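Local coordinates for E3 ubiquitin-protein ligase HERC2 (Homo sapiens, PDB 4L1M) that acts as an E3 ubiquitin-protein ligase, probably passing ubiquitin to target proteins through its HECT domain, and carries RCC1-like beta-propeller domains such as this one, at residues Q342-L347 / A355-L360; T321-L326 / H333-N338. One frame throughout, in Å; residues are numbered along the deposited sequence.

Contact 1 of 2, residues Q342-L347 / A355-L360; sequences QHFDTL and AALPGL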
loop_
_atom_site.group_PDB
_atom_site.type_symbol
_atom_site.label_atom_id
_atom_site.label_comp_id
_atom_site.label_asym_id
_atom_site.label_seq_id
_atom_site.Cartn_x
_atom_site.Cartn_y
_atom_site.Cartn_z
ATOM N N GLN A 342 10.634 -12.382 -7.650
ATOM C CA GLN A 342 10.168 -11.681 -6.443
ATOM C C GLN A 342 10.476 -12.469 -5.183
ATOM O O GLN A 342 10.385 -11.924 -4.072
ATOM C CB GLN A 342 8.648 -11.459 -6.459
ATOM C CG GLN A 342 8.117 -10.552 -7.550
ATOM C CD GLN A 342 7.846 -11.303 -8.825
ATOM O OE1 GLN A 342 8.681 -12.081 -9.263
ATOM N NE2 GLN A 342 6.675 -11.096 -9.413
ATOM N N HIS A 343 10.765 -13.758 -5.357
ATOM C CA HIS A 343 11.092 -14.656 -4.259
ATOM C C HIS A 343 12.421 -15.311 -4.527
ATOM O O HIS A 343 12.518 -16.185 -5.382
ATOM C CB HIS A 343 10.010 -15.719 -4.134
ATOM C CG HIS A 343 8.641 -15.145 -4.097
ATOM N ND1 HIS A 343 8.042 -14.736 -2.928
ATOM C CD2 HIS A 343 7.769 -14.869 -5.087
ATOM C CE1 HIS A 343 6.843 -14.253 -3.196
ATOM N NE2 HIS A 343 6.654 -14.322 -4.501
ATOM N N PHE A 344 13.438 -14.924 -3.770
ATOM C CA PHE A 344 14.781 -15.428 -4.010
ATOM C C PHE A 344 14.994 -16.827 -3.458
ATOM O O PHE A 344 16.055 -17.369 -3.615
ATOM C CB PHE A 344 15.825 -14.471 -3.440
ATOM C CG PHE A 344 15.754 -14.289 -1.940
ATOM C CD1 PHE A 344 16.236 -15.253 -1.078
ATOM C CD2 PHE A 344 15.235 -13.138 -1.398
ATOM C CE1 PHE A 344 16.175 -15.074 0.292
ATOM C CE2 PHE A 344 15.171 -12.950 -0.029
ATOM C CZ PHE A 344 15.638 -13.917 0.816
ATOM N N ASP A 345 13.991 -17.415 -2.813
ATOM C CA ASP A 345 14.145 -18.744 -2.222
ATOM C C ASP A 345 13.540 -19.857 -3.062
ATOM O O ASP A 345 13.545 -21.007 -2.635
ATOM C CB ASP A 345 13.522 -18.785 -0.814
ATOM C CG ASP A 345 12.008 -18.610 -0.831
ATOM O OD1 ASP A 345 11.488 -18.006 -1.795
ATOM O OD2 ASP A 345 11.346 -19.067 0.129
ATOM N N THR A 346 12.976 -19.524 -4.221
ATOM C CA THR A 346 12.361 -20.543 -5.076
ATOM C C THR A 346 12.723 -20.347 -6.543
ATOM O O THR A 346 12.787 -19.232 -7.028
ATOM C CB THR A 346 10.822 -20.615 -4.881
ATOM O OG1 THR A 346 10.236 -21.434 -5.909
ATOM C CG2 THR A 346 10.173 -19.248 -4.917
ATOM N N LEU A 347 12.965 -21.458 -7.234
ATOM C CA LEU A 347 13.305 -21.446 -8.668
ATOM C C LEU A 347 12.012 -21.434 -9.539
ATOM O O LEU A 347 11.988 -20.824 -10.603
ATOM C CB LEU A 347 14.234 -22.631 -9.037
ATOM N N ALA A 355 5.932 -18.909 3.265
ATOM C CA ALA A 355 7.046 -19.571 3.935
ATOM C C ALA A 355 8.113 -18.527 4.223
ATOM O O ALA A 355 8.271 -17.572 3.465
ATOM C CB ALA A 355 7.609 -20.696 3.081
ATOM N N ALA A 356 8.802 -18.691 5.340
ATOM C CA ALA A 356 9.822 -17.748 5.770
ATOM C C ALA A 356 10.906 -17.688 4.728
ATOM O O ALA A 356 11.293 -18.711 4.186
ATOM C CB ALA A 356 10.410 -18.175 7.108
ATOM N N LEU A 357 11.359 -16.480 4.421
ATOM C CA LEU A 357 12.526 -16.302 3.601
ATOM C C LEU A 357 13.732 -16.486 4.500
ATOM O O LEU A 357 13.739 -15.978 5.616
ATOM C CB LEU A 357 12.541 -14.910 2.997
ATOM C CG LEU A 357 11.490 -14.663 1.918
ATOM C CD1 LEU A 357 11.293 -13.179 1.676
ATOM C CD2 LEU A 357 11.874 -15.373 0.627
ATOM N N PRO A 358 14.745 -17.223 4.023
ATOM C CA PRO A 358 15.926 -17.491 4.826
ATOM C C PRO A 358 16.875 -16.319 4.799
ATOM O O PRO A 358 16.777 -15.473 3.896
ATOM C CB PRO A 358 16.553 -18.694 4.128
ATOM C CG PRO A 358 16.187 -18.503 2.696
ATOM C CD PRO A 358 14.831 -17.852 2.692
ATOM N N GLY A 359 17.777 -16.272 5.781
ATOM C CA GLY A 359 18.721 -15.182 5.931
ATOM C C GLY A 359 18.232 -14.004 6.765
ATOM O O GLY A 359 19.051 -13.292 7.353
ATOM N N LEU A 360 16.911 -13.800 6.838
ATOM C CA LEU A 360 16.320 -12.558 7.367
ATOM C C LEU A 360 15.888 -12.571 8.845
ATOM O O LEU A 360 15.687 -11.495 9.452
ATOM C CB LEU A 360 15.108 -12.201 6.529
ATOM C CG LEU A 360 15.335 -12.020 5.030
ATOM C CD1 LEU A 360 14.066 -11.497 4.361
ATOM C CD2 LEU A 360 16.504 -11.079 4.754
#

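Contact 2 of 2, residues T321-L326 / H333-N338; sequences THCLAL and HSWGSN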
loop_
_atom_site.group_PDB
_atom_site.type_symbol
_atom_site.label_atom_id
_atom_site.label_comp_id
_atom_site.label_asym_id
_atom_site.label_seq_id
_atom_site.Cartn_x
_atom_site.Cartn_y
_atom_site.Cartn_z
ATOM N N THR A 321 1.279 -8.851 -7.771
ATOM C CA THR A 321 0.908 -10.251 -7.702
ATOM C C THR A 321 1.739 -11.077 -6.695
ATOM O O THR A 321 1.785 -12.295 -6.800
ATOM C CB THR A 321 0.997 -10.892 -9.092
ATOM O OG1 THR A 321 2.329 -10.807 -9.574
ATOM C CG2 THR A 321 0.076 -10.184 -10.071
ATOM N N HIS A 322 2.384 -10.410 -5.730
ATOM C CA HIS A 322 3.119 -11.093 -4.661
ATOM C C HIS A 322 3.023 -10.293 -3.374
ATOM O O HIS A 322 2.664 -9.126 -3.410
ATOM C CB HIS A 322 4.572 -11.325 -5.039
ATOM C CG HIS A 322 5.463 -10.136 -4.846
ATOM N ND1 HIS A 322 5.489 -9.078 -5.722
ATOM C CD2 HIS A 322 6.404 -9.867 -3.911
ATOM C CE1 HIS A 322 6.386 -8.196 -5.330
ATOM N NE2 HIS A 322 6.963 -8.653 -4.235
ATOM N N CYS A 323 3.300 -10.931 -2.243
ATOM C CA CYS A 323 3.164 -10.288 -0.940
ATOM C C CYS A 323 4.288 -10.662 -0.023
ATOM O O CYS A 323 4.895 -11.705 -0.192
ATOM C CB CYS A 323 1.896 -10.738 -0.239
ATOM S SG CYS A 323 0.380 -10.289 -1.052
ATOM N N LEU A 324 4.530 -9.789 0.949
ATOM C CA LEU A 324 5.382 -10.061 2.089
ATOM C C LEU A 324 4.559 -9.900 3.362
ATOM O O LEU A 324 3.635 -9.090 3.411
ATOM C CB LEU A 324 6.550 -9.087 2.182
ATOM C CG LEU A 324 7.595 -8.987 1.071
ATOM C CD1 LEU A 324 8.877 -8.369 1.608
ATOM C CD2 LEU A 324 7.902 -10.331 0.438
ATOM N N ALA A 325 4.914 -10.681 4.377
ATOM C CA ALA A 325 4.364 -10.525 5.713
ATOM C C ALA A 325 5.463 -10.527 6.764
ATOM O O ALA A 325 6.353 -11.386 6.746
ATOM C CB ALA A 325 3.385 -11.627 5.996
ATOM N N LEU A 326 5.423 -9.542 7.650
ATOM C CA LEU A 326 6.384 -9.443 8.741
ATOM C C LEU A 326 5.720 -9.913 10.040
ATOM O O LEU A 326 4.590 -9.515 10.340
ATOM C CB LEU A 326 6.838 -7.994 8.874
ATOM C CG LEU A 326 7.819 -7.662 10.001
ATOM C CD1 LEU A 326 9.140 -8.370 9.789
ATOM C CD2 LEU A 326 8.018 -6.152 10.034
ATOM N N HIS A 333 7.871 -13.561 5.667
ATOM C CA HIS A 333 7.267 -14.607 4.815
ATOM C C HIS A 333 6.850 -14.003 3.485
ATOM O O HIS A 333 6.515 -12.831 3.407
ATOM C CB HIS A 333 6.047 -15.170 5.514
ATOM C CG HIS A 333 6.369 -15.925 6.767
ATOM N ND1 HIS A 333 6.113 -17.273 6.905
ATOM C CD2 HIS A 333 6.929 -15.528 7.939
ATOM C CE1 HIS A 333 6.508 -17.676 8.099
ATOM N NE2 HIS A 333 7.011 -16.638 8.747
ATOM N N SER A 334 6.860 -14.801 2.435
ATOM C CA SER A 334 6.353 -14.326 1.148
ATOM C C SER A 334 5.597 -15.424 0.412
ATOM O O SER A 334 5.745 -16.597 0.715
ATOM C CB SER A 334 7.496 -13.830 0.276
ATOM O OG SER A 334 8.215 -14.918 -0.285
ATOM N N TRP A 335 4.801 -15.022 -0.563
ATOM C CA TRP A 335 4.084 -15.957 -1.445
ATOM C C TRP A 335 3.634 -15.231 -2.698
ATOM O O TRP A 335 3.640 -13.999 -2.750
ATOM C CB TRP A 335 2.852 -16.560 -0.739
ATOM C CG TRP A 335 1.776 -15.567 -0.493
ATOM C CD1 TRP A 335 0.753 -15.285 -1.306
ATOM C CD2 TRP A 335 1.629 -14.730 0.651
ATOM N NE1 TRP A 335 -0.053 -14.327 -0.748
ATOM C CE2 TRP A 335 0.471 -13.973 0.464
ATOM C CE3 TRP A 335 2.351 -14.568 1.835
ATOM C CZ2 TRP A 335 0.020 -13.047 1.400
ATOM C CZ3 TRP A 335 1.897 -13.643 2.768
ATOM C CH2 TRP A 335 0.745 -12.887 2.533
ATOM N N GLY A 336 3.216 -16.012 -3.688
ATOM C CA GLY A 336 2.619 -15.462 -4.893
ATOM C C GLY A 336 3.475 -15.638 -6.122
ATOM O O GLY A 336 4.207 -16.623 -6.258
ATOM N N SER A 337 3.356 -14.686 -7.042
ATOM C CA SER A 337 3.968 -14.821 -8.352
ATOM C C SER A 337 5.478 -14.723 -8.234
ATOM O O SER A 337 5.997 -13.996 -7.384
ATOM C CB SER A 337 3.419 -13.750 -9.303
ATOM O OG SER A 337 4.199 -13.650 -10.484
ATOM N N ASN A 338 6.177 -15.466 -9.093
ATOM C CA ASN A 338 7.635 -15.420 -9.148
ATOM C C ASN A 338 8.150 -15.327 -10.590
ATOM O O ASN A 338 9.238 -15.826 -10.906
ATOM C CB ASN A 338 8.222 -16.641 -8.437
ATOM C CG ASN A 338 9.689 -16.464 -8.076
ATOM O OD1 ASN A 338 10.143 -15.359 -7.807
ATOM N ND2 ASN A 338 10.438 -17.568 -8.064
#

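Contact 1 of 2, residues Q342-L347 / A355-L360
In one four-stranded blade of this RCC1-like beta-propeller, the long loop between the third and outer strands folds back on the end of the outer strand, and F344 and D345 of the loop meet L357 and P358. Both loop residues are central in a type I beta turn running from H343 to T346, so their side chains leave from adjacent corners. The phenyl ring of F344 is met from two directions. L357 CD2 sits over one face of the ring, 4.2 Å from the centroid and 17° off the normal, a CH-pi contact displaced toward the rim. P358 approaches at the edge: its carbonyl O lies near the ring plane, 3.6 Å from F344 CZ, while P358 CD is 3.9 Å from F344 CE1. The same methyl, L357 CD2, also meets the carboxylate of D345, 3.6 Å from D345 CG, in a direction roughly at right angles to that of the ring. In D345, CG stands between the backbone N and the carbonyl carbon (chi1 66°), which swings the carboxylate across the leucine branch. No hydrogen bond links the two segments; the polar end of D345 is instead held by a salt bridge from OD2 to K351 NZ, and the same lysine reaches A355 O. The contact lies near the surface at the outer rim of the propeller. K351 of strand 350-352 also touches L357, the backbone of A355 pairs with S334 of strand 332-335, and F344 meets W30 of strand 27-31, in the adjacent blade, edge to face.

Contact 2 of 2, residues T321-L326 / H333-N338
The hydroxyl of S334, a buried residue, is gripped by two groups, its OG being hydrogen-bonded to both H343 ND1 and K351 NZ, while S334 CB packs across the strands against L324 CD2 at 3.5 Å. L324 and S334 form a non-hydrogen-bonded pair, and on their side of the sheet the leucine also touches I368 and C370 of strand 365-370. To one side of this pair, A325 N donates a hydrogen bond of 2.9 Å to H333 O, and the CA of L324 adds a CA-H...O contact to the same oxygen. H333 N donates in turn to A325 O, also at 2.9 Å, lying in the carbonyl plane. At the next hydrogen-bonded pair, C323 with W335, the two bonds are less even, for C323 N reaches W335 O at 3.1 Å, whereas the bond back from W335 N to C323 O is weak. Strands 322-327 and 332-335 form the antiparallel hairpin at the middle of a four-stranded propeller blade, their short segments running at 163° to one another. The W335 indole leans across this hairpin. With chi1 at 69°, its CG is tucked over the residue's own backbone, flanked by N and C, and the six-membered ring ends over C323, whose CB is 3.6 Å from the centroid and above the face; C323 SG meets the ring obliquely. A325 CB sits at the edge, 4.1 Å from W335 CZ3, and W335 NE1 is hydrogen-bonded to R290 O. Beyond W335 the chain turns a corner at G336, yet S337 N still donates to T321 O at 2.9 Å.

Overall arrangement
Read from the N terminus, contact 2 comes first: 321-326 runs through a short connection and returns as 333-338, closing the central hairpin of the blade. The chain then leaves through 342-347, passes strand 350-352 and comes back as 355-360, so contact 1 closes a second loop. The two are in series, neither nested nor crossed, with centres about 9 Å apart. H343 ties them together: its ND1 probably bonds to S334 OG (2.7 Å) and its backbone N to N338 OD1. Strands 332-335 and 354-356 are neighbours in one sheet, so the buried hairpin and the surface loop belong to the same blade.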